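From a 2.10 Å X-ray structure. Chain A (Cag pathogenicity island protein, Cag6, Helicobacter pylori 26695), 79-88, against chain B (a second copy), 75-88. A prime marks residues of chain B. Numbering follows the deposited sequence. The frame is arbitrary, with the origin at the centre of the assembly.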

# COMPACT_ATOMS: atom_id res chain seq x y z
N TYR A 79 10.67 -2.75 1.38
CA TYR A 79 9.42 -2.21 1.90
C TYR A 79 8.70 -3.23 2.78
O TYR A 79 8.20 -2.87 3.85
CB TYR A 79 8.56 -1.75 0.72
CG TYR A 79 7.13 -1.42 1.05
CD1 TYR A 79 6.76 -0.18 1.53
CD2 TYR A 79 6.13 -2.37 0.85
CE1 TYR A 79 5.44 0.11 1.82
CE2 TYR A 79 4.81 -2.09 1.12
CZ TYR A 79 4.47 -0.85 1.60
OH TYR A 79 3.14 -0.61 1.88
N ASN A 80 8.63 -4.51 2.36
CA ASN A 80 8.02 -5.54 3.21
C ASN A 80 8.76 -5.66 4.52
O ASN A 80 8.13 -5.79 5.58
CB ASN A 80 8.03 -6.91 2.54
CG ASN A 80 7.11 -6.99 1.39
OD1 ASN A 80 6.25 -6.11 1.21
ND2 ASN A 80 7.27 -8.03 0.55
N TYR A 81 10.09 -5.67 4.46
CA TYR A 81 10.89 -5.78 5.67
C TYR A 81 10.52 -4.69 6.66
O TYR A 81 10.34 -4.96 7.85
CB TYR A 81 12.37 -5.72 5.31
CG TYR A 81 13.30 -5.54 6.49
CD1 TYR A 81 13.64 -6.62 7.29
CD2 TYR A 81 13.85 -4.30 6.79
CE1 TYR A 81 14.50 -6.48 8.35
CE2 TYR A 81 14.72 -4.15 7.85
CZ TYR A 81 15.04 -5.24 8.63
OH TYR A 81 15.91 -5.09 9.69
N LEU A 82 10.37 -3.45 6.18
CA LEU A 82 10.02 -2.35 7.08
C LEU A 82 8.61 -2.53 7.63
O LEU A 82 8.37 -2.30 8.83
CB LEU A 82 10.17 -1.01 6.36
CG LEU A 82 11.61 -0.57 6.07
CD1 LEU A 82 11.66 0.69 5.22
CD2 LEU A 82 12.41 -0.39 7.39
N ASN A 83 7.66 -2.95 6.78
CA ASN A 83 6.32 -3.25 7.26
C ASN A 83 6.34 -4.34 8.33
O ASN A 83 5.70 -4.21 9.38
CB ASN A 83 5.42 -3.67 6.10
CG ASN A 83 4.78 -2.48 5.43
OD1 ASN A 83 4.54 -1.46 6.07
ND2 ASN A 83 4.49 -2.60 4.14
N ASN A 84 7.10 -5.42 8.07
CA ASN A 84 7.26 -6.46 9.08
C ASN A 84 7.76 -5.88 10.40
O ASN A 84 7.27 -6.25 11.47
CB ASN A 84 8.24 -7.54 8.60
CG ASN A 84 7.73 -8.32 7.41
OD1 ASN A 84 6.56 -8.29 7.08
ND2 ASN A 84 8.64 -9.04 6.76
N LEU A 85 8.75 -4.96 10.34
CA LEU A 85 9.35 -4.41 11.56
C LEU A 85 8.35 -3.56 12.33
O LEU A 85 8.26 -3.67 13.56
CB LEU A 85 10.59 -3.58 11.26
CG LEU A 85 11.91 -4.23 10.84
CD1 LEU A 85 13.01 -3.18 10.86
CD2 LEU A 85 12.28 -5.38 11.73
N VAL A 86 7.62 -2.67 11.63
CA VAL A 86 6.70 -1.78 12.34
C VAL A 86 5.66 -2.60 13.08
O VAL A 86 5.34 -2.33 14.23
CB VAL A 86 6.03 -0.77 11.40
CG1 VAL A 86 5.39 0.33 12.24
CG2 VAL A 86 7.01 -0.14 10.49
N LEU A 87 5.13 -3.63 12.42
CA LEU A 87 4.06 -4.42 13.00
C LEU A 87 4.54 -5.18 14.22
O LEU A 87 3.89 -5.14 15.28
CB LEU A 87 3.49 -5.38 11.95
CG LEU A 87 2.35 -4.64 11.25
CD1 LEU A 87 2.86 -3.87 10.00
CD2 LEU A 87 1.18 -5.55 10.92
N ALA A 88 5.69 -5.85 14.12
CA ALA A 88 6.21 -6.59 15.26
C ALA A 88 6.63 -5.65 16.38
O ALA A 88 6.38 -5.94 17.56
CB ALA A 88 7.39 -7.47 14.83
N PHE B 75 -6.01 -6.91 11.08
CA PHE B 75 -5.93 -7.44 9.72
C PHE B 75 -4.65 -7.00 9.03
O PHE B 75 -4.26 -7.61 8.02
CB PHE B 75 -7.16 -7.02 8.91
CG PHE B 75 -8.48 -7.47 9.52
CD1 PHE B 75 -8.55 -8.62 10.29
CD2 PHE B 75 -9.64 -6.75 9.29
CE1 PHE B 75 -9.76 -9.04 10.85
CE2 PHE B 75 -10.86 -7.16 9.84
CZ PHE B 75 -10.92 -8.31 10.61
N ASP B 76 -3.97 -5.97 9.55
CA ASP B 76 -2.69 -5.56 9.00
C ASP B 76 -1.70 -6.72 9.00
O ASP B 76 -0.90 -6.87 8.06
CB ASP B 76 -2.12 -4.39 9.80
CG ASP B 76 -2.83 -3.08 9.51
OD1 ASP B 76 -3.70 -3.05 8.62
OD2 ASP B 76 -2.51 -2.07 10.17
N VAL B 77 -1.75 -7.57 10.03
CA VAL B 77 -0.86 -8.72 10.10
C VAL B 77 -1.17 -9.69 8.96
O VAL B 77 -0.26 -10.31 8.39
CB VAL B 77 -0.97 -9.40 11.47
CG1 VAL B 77 -0.14 -10.66 11.50
CG2 VAL B 77 -0.54 -8.43 12.58
N TYR B 78 -2.44 -9.85 8.63
CA TYR B 78 -2.81 -10.80 7.59
C TYR B 78 -2.43 -10.27 6.22
O TYR B 78 -2.03 -11.04 5.34
CB TYR B 78 -4.31 -11.11 7.65
CG TYR B 78 -4.73 -11.65 9.00
CD1 TYR B 78 -3.85 -12.39 9.76
CD2 TYR B 78 -5.99 -11.41 9.51
CE1 TYR B 78 -4.20 -12.89 11.01
CE2 TYR B 78 -6.36 -11.91 10.76
CZ TYR B 78 -5.46 -12.65 11.51
OH TYR B 78 -5.80 -13.16 12.76
N TYR B 79 -2.54 -8.96 6.03
CA TYR B 79 -2.14 -8.36 4.77
C TYR B 79 -0.62 -8.46 4.57
O TYR B 79 -0.16 -8.80 3.47
CB TYR B 79 -2.64 -6.92 4.73
CG TYR B 79 -2.04 -6.05 3.65
CD1 TYR B 79 -2.62 -5.95 2.39
CD2 TYR B 79 -0.89 -5.32 3.91
CE1 TYR B 79 -2.05 -5.15 1.40
CE2 TYR B 79 -0.33 -4.53 2.94
CZ TYR B 79 -0.90 -4.44 1.70
OH TYR B 79 -0.28 -3.62 0.78
N ASN B 80 0.16 -8.20 5.63
CA ASN B 80 1.61 -8.37 5.59
C ASN B 80 2.00 -9.79 5.24
O ASN B 80 2.96 -10.02 4.51
CB ASN B 80 2.24 -8.05 6.94
CG ASN B 80 2.40 -6.61 7.16
OD1 ASN B 80 2.03 -5.81 6.30
ND2 ASN B 80 2.93 -6.24 8.33
N TYR B 81 1.30 -10.76 5.84
CA TYR B 81 1.60 -12.16 5.60
C TYR B 81 1.45 -12.49 4.12
O TYR B 81 2.32 -13.14 3.52
CB TYR B 81 0.67 -13.02 6.44
CG TYR B 81 0.61 -14.48 6.07
CD1 TYR B 81 1.61 -15.37 6.46
CD2 TYR B 81 -0.45 -14.98 5.33
CE1 TYR B 81 1.55 -16.72 6.13
CE2 TYR B 81 -0.53 -16.33 5.00
CZ TYR B 81 0.47 -17.19 5.40
OH TYR B 81 0.38 -18.52 5.07
N LEU B 82 0.36 -12.02 3.50
CA LEU B 82 0.13 -12.28 2.09
C LEU B 82 1.20 -11.62 1.23
O LEU B 82 1.68 -12.22 0.25
CB LEU B 82 -1.28 -11.82 1.68
CG LEU B 82 -2.47 -12.65 2.17
CD1 LEU B 82 -3.83 -12.01 1.81
CD2 LEU B 82 -2.39 -14.08 1.62
N ASN B 83 1.61 -10.40 1.58
CA ASN B 83 2.69 -9.74 0.85
C ASN B 83 4.00 -10.52 0.97
O ASN B 83 4.76 -10.61 0.00
CB ASN B 83 2.90 -8.31 1.35
CG ASN B 83 2.01 -7.31 0.65
OD1 ASN B 83 1.57 -7.53 -0.47
ND2 ASN B 83 1.78 -6.17 1.30
N ASN B 84 4.30 -11.03 2.18
CA ASN B 84 5.47 -11.87 2.39
C ASN B 84 5.41 -13.10 1.49
O ASN B 84 6.42 -13.49 0.89
CB ASN B 84 5.57 -12.33 3.86
CG ASN B 84 5.76 -11.17 4.87
OD1 ASN B 84 6.13 -10.06 4.52
ND2 ASN B 84 5.53 -11.48 6.15
N LEU B 85 4.24 -13.75 1.44
CA LEU B 85 4.07 -14.95 0.62
C LEU B 85 4.29 -14.65 -0.86
O LEU B 85 4.98 -15.41 -1.54
CB LEU B 85 2.69 -15.56 0.81
CG LEU B 85 2.38 -16.29 2.10
CD1 LEU B 85 1.08 -17.10 1.95
CD2 LEU B 85 3.54 -17.16 2.49
N VAL B 86 3.65 -13.60 -1.38
CA VAL B 86 3.74 -13.31 -2.80
C VAL B 86 5.19 -13.10 -3.20
O VAL B 86 5.64 -13.60 -4.24
CB VAL B 86 2.90 -12.07 -3.19
CG1 VAL B 86 3.08 -11.77 -4.67
CG2 VAL B 86 1.45 -12.30 -2.92
N LEU B 87 5.94 -12.36 -2.38
CA LEU B 87 7.30 -12.01 -2.74
C LEU B 87 8.23 -13.22 -2.68
O LEU B 87 9.07 -13.41 -3.56
CB LEU B 87 7.81 -10.90 -1.82
CG LEU B 87 8.97 -10.13 -2.46
CD1 LEU B 87 8.41 -8.99 -3.29
CD2 LEU B 87 9.89 -9.61 -1.39
N ALA B 88 8.09 -14.04 -1.63
CA ALA B 88 8.91 -15.25 -1.53
C ALA B 88 8.58 -16.25 -2.64
O ALA B 88 9.49 -16.83 -3.25
CB ALA B 88 8.72 -15.89 -0.14
O HOH W 1 5.10 -7.94 -1.85

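Overlapping helical segments from two copies of the protein pack in a nearly antiparallel pair, their N-to-C directions 151° apart and their axes 10.4 Å apart at closest approach. Within each helix, i to i+4 hydrogen bonds run along the backbone, such as Asn84 N to Asn80 O (2.7 Å) and Asn84′ N to Asn80′ O (2.9 Å); across the pair, side chains meet both side chains and backbone atoms. The register is reciprocal: Asn80 CA lies 6.9 Å from Asn84′ CA, and Asn84 CA lies 6.9 Å from Asn80′ CA. Together the stretches bury 445 Å², summed over both sides.

The polar centre is built from asparagines. Asn80 and Asn80′ both point toward the opposing helix with chi1 in the m well, and each lays its amide against the backbone turn of the other copy. Asn80 ND2 is 3.6 Å from Asn83′ O, and Asn80′ ND2 is 3.6 Å from Asn83 O, matching distances that reflect the twofold-like repeat of the pairing. Asn83′ O already accepts a hydrogen bond from Leu87′ N (3.2 Å), and Asn83 O one from Leu87 N (3.1 Å), each within its own helix. No clear direct hydrogen bond crosses between the stretches, but a water bridges one of these sites: it accepts from Asn80 ND2 (3.2 Å) and donates to Asn83′ O (3.3 Å), linking a side chain of one copy to the backbone of the other.

Between these sites the two Asn84 side chains meet. Their CA-to-CB bonds run sideways, yet the amide ends come nearer, and Asn84 OD1 is modelled 3.1 Å from Asn84′ OD1. Two amide oxygens cannot donate to each other; both amides are probably turned over in the model, so the bonding here remains open.

Apolar contact is concentrated where Leu87 meets the N-terminal part of the chain B segment. Leu87 points toward that helix, and its CD2 lies 3.7 Å from both Val77′ CG2 and Asp76′ CB. The methyl-to-methyl contact with Val77′ is dispersive, while at Asp76′ the leucine meets the aliphatic CB rather than the carboxylate. Leu87 CD1 sits only 2.9 Å from Asn80′ ND2, a tight approach of methyl to amide without hydrogen-bonding chemistry; the leucine's chi2 of 91° lies between wells. The equivalent Leu87′ takes a different rotamer, with chi1 t and chi2 p, and its CD2 is 3.6 Å from Asn80 ND2. The two leucine ends therefore depart from the symmetry that the asparagine centre keeps closely.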